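PDB 3HAZ: proline dehydrogenase from Bradyrhizobium japonicum USDA 110, which probably oxidises L-proline to L-glutamate in two steps, using an FAD-dependent proline dehydrogenase and an NAD-dependent glutamate semialdehyde dehydrogenase. Local coordinates for residues S789-R793 and V833-I837. Numbering follows the deposited sequence.
Sequences SAGQR and VGPVI. With SO4 (sulfate ion), chain E.
Segment 789-793, which runs straight into C794, the predicted catalytic cysteine, meets the loop 833-837 in the aldehyde dehydrogenase part; GQRC (G791-C794) belongs to that family's cysteine signature, consistent with this role. A790 and G791 (phi/psi 53/32 and 66/21) form a type I'-like turn closed by the hydrogen bond Q792 N to S789 O, 2.9 Å; 833-836 is extended and I837 turns helical. The backbones come nearest at A790 and V833 (CA to CA 5.5 Å). A790 points its CB toward 833-837, 3.9 Å from V833 CG1, 3.8 Å from G834 O and 4.2 Å from V836 CG1. Q792 (chi1 m, chi2 t) reaches across with its amide: OE1 accepts a hydrogen bond from I837 N (3.0 Å), and NE2 donates to water 1 (3.0 Å), which donates to P835 O (2.9 Å). Q792 and I837 both touch W659, an NAD-binding residue. One carboxamide thus satisfies a backbone donor directly and an acceptor through water, joining the loop that carries C794 to the one leading into helix 839-855 by hydrogen bonds.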
ATOM      1  N   SER A 789      45.398 -20.336 -13.281  1.00 24.61           N
ATOM      2  CA  SER A 789      46.287 -19.179 -13.216  1.00 29.58           C
ATOM      3  C   SER A 789      47.631 -19.557 -12.599  1.00 27.81           C
ATOM      4  O   SER A 789      48.257 -18.742 -11.925  1.00 26.10           O
ATOM      5  CB  SER A 789      45.648 -18.044 -12.408  1.00 33.50           C
ATOM      6  OG  SER A 789      44.353 -17.745 -12.885  1.00 31.10           O
ATOM      7  N   ALA A 790      48.063 -20.795 -12.828  1.00 28.58           N
ATOM      8  CA  ALA A 790      49.315 -21.297 -12.260  1.00 28.84           C
ATOM      9  C   ALA A 790      49.364 -21.111 -10.745  1.00 19.87           C
ATOM     10  O   ALA A 790      50.430 -20.903 -10.172  1.00 24.94           O
ATOM     11  CB  ALA A 790      50.525 -20.631 -12.927  1.00 30.30           C
ATOM     12  N   GLY A 791      48.203 -21.190 -10.103  1.00 21.62           N
ATOM     13  CA  GLY A 791      48.116 -21.042  -8.664  1.00 26.32           C
ATOM     14  C   GLY A 791      48.491 -19.650  -8.177  1.00 27.44           C
ATOM     15  O   GLY A 791      48.825 -19.470  -7.008  1.00 28.23           O
ATOM     16  N   GLN A 792      48.433 -18.664  -9.068  1.00 27.90           N
ATOM     17  CA  GLN A 792      48.823 -17.297  -8.716  1.00 22.84           C
ATOM     18  C   GLN A 792      47.615 -16.450  -8.325  1.00 22.83           C
ATOM     19  O   GLN A 792      47.488 -15.286  -8.719  1.00 33.69           O
ATOM     20  CB  GLN A 792      49.621 -16.638  -9.852  1.00 19.68           C
ATOM     21  CG  GLN A 792      50.915 -17.375 -10.198  1.00 29.20           C
ATOM     22  CD  GLN A 792      51.724 -16.676 -11.282  1.00 35.14           C
ATOM     23  OE1 GLN A 792      52.932 -16.476 -11.140  1.00 31.49           O
ATOM     24  NE2 GLN A 792      51.056 -16.289 -12.362  1.00 36.13           N
ATOM     25  N   ARG A 793      46.716 -17.055  -7.559  1.00 26.41           N
ATOM     26  CA  ARG A 793      45.606 -16.331  -6.958  1.00 25.83           C
ATOM     27  C   ARG A 793      45.747 -16.442  -5.455  1.00 23.04           C
ATOM     28  O   ARG A 793      46.179 -17.463  -4.937  1.00 23.40           O
ATOM     29  CB  ARG A 793      44.270 -16.934  -7.374  1.00 27.78           C
ATOM     30  CG  ARG A 793      43.997 -16.911  -8.856  1.00 35.85           C
ATOM     31  CD  ARG A 793      42.685 -17.627  -9.155  1.00 32.58           C
ATOM     32  NE  ARG A 793      42.338 -17.574 -10.571  1.00 41.14           N
ATOM     33  CZ  ARG A 793      41.382 -16.803 -11.076  1.00 32.54           C
ATOM     34  NH1 ARG A 793      40.670 -16.023 -10.278  1.00 31.88           N
ATOM     35  NH2 ARG A 793      41.131 -16.821 -12.380  1.00 29.98           N
ATOM     36  N   VAL A 833      47.377 -23.582 -18.360  1.00 28.12           N
ATOM     37  CA  VAL A 833      48.281 -23.027 -17.369  1.00 32.21           C
ATOM     38  C   VAL A 833      49.393 -22.246 -18.043  1.00 29.51           C
ATOM     39  O   VAL A 833      50.221 -22.818 -18.752  1.00 27.98           O
ATOM     40  CB  VAL A 833      48.912 -24.128 -16.508  1.00 32.25           C
ATOM     41  CG1 VAL A 833      49.870 -23.513 -15.493  1.00 31.91           C
ATOM     42  CG2 VAL A 833      47.830 -24.953 -15.815  1.00 29.41           C
ATOM     43  N   GLY A 834      49.403 -20.936 -17.827  1.00 29.59           N
ATOM     44  CA  GLY A 834      50.426 -20.081 -18.397  1.00 23.41           C
ATOM     45  C   GLY A 834      51.650 -20.014 -17.503  1.00 34.07           C
ATOM     46  O   GLY A 834      51.742 -20.744 -16.512  1.00 31.58           O
ATOM     47  N   PRO A 835      52.601 -19.130 -17.843  1.00 31.59           N
ATOM     48  CA  PRO A 835      53.847 -19.052 -17.078  1.00 29.36           C
ATOM     49  C   PRO A 835      53.635 -18.335 -15.759  1.00 30.84           C
ATOM     50  O   PRO A 835      52.673 -17.585 -15.620  1.00 31.24           O
ATOM     51  CB  PRO A 835      54.762 -18.220 -17.979  1.00 40.27           C
ATOM     52  CG  PRO A 835      53.844 -17.400 -18.814  1.00 40.35           C
ATOM     53  CD  PRO A 835      52.542 -18.147 -18.939  1.00 32.95           C
ATOM     54  N   VAL A 836      54.521 -18.565 -14.799  1.00 31.70           N
ATOM     55  CA  VAL A 836      54.521 -17.747 -13.597  1.00 34.63           C
ATOM     56  C   VAL A 836      55.134 -16.382 -13.936  1.00 35.35           C
ATOM     57  O   VAL A 836      55.754 -16.216 -14.988  1.00 34.98           O
ATOM     58  CB  VAL A 836      55.244 -18.435 -12.431  1.00 34.81           C
ATOM     59  CG1 VAL A 836      54.511 -19.714 -12.060  1.00 34.20           C
ATOM     60  CG2 VAL A 836      56.685 -18.736 -12.800  1.00 38.35           C
ATOM     61  N   ILE A 837      54.949 -15.407 -13.054  1.00 31.48           N
ATOM     62  CA  ILE A 837      55.200 -14.007 -13.395  1.00 36.63           C
ATOM     63  C   ILE A 837      56.659 -13.664 -13.757  1.00 35.01           C
ATOM     64  O   ILE A 837      56.899 -12.938 -14.717  1.00 34.87           O
ATOM     65  CB  ILE A 837      54.669 -13.052 -12.291  1.00 40.47           C
ATOM     66  CG1 ILE A 837      54.716 -11.592 -12.765  1.00 37.57           C
ATOM     67  CG2 ILE A 837      55.441 -13.249 -10.993  1.00 39.17           C
ATOM     68  CD1 ILE A 837      53.951 -11.336 -14.058  1.00 32.44           C
TER
HETATM   69  S   SO4 E1000      40.054 -14.660  -6.800  1.00 50.09           S
HETATM   70  O1  SO4 E1000      38.956 -14.935  -5.871  1.00 43.42           O
HETATM   71  O2  SO4 E1000      41.169 -14.073  -6.059  1.00 57.34           O
HETATM   72  O3  SO4 E1000      40.509 -15.888  -7.443  1.00 44.37           O
HETATM   73  O4  SO4 E1000      39.581 -13.743  -7.835  1.00 61.35           O
HETATM   74  O   HOH W   1      52.309 -14.840 -14.732  1.00 42.97           O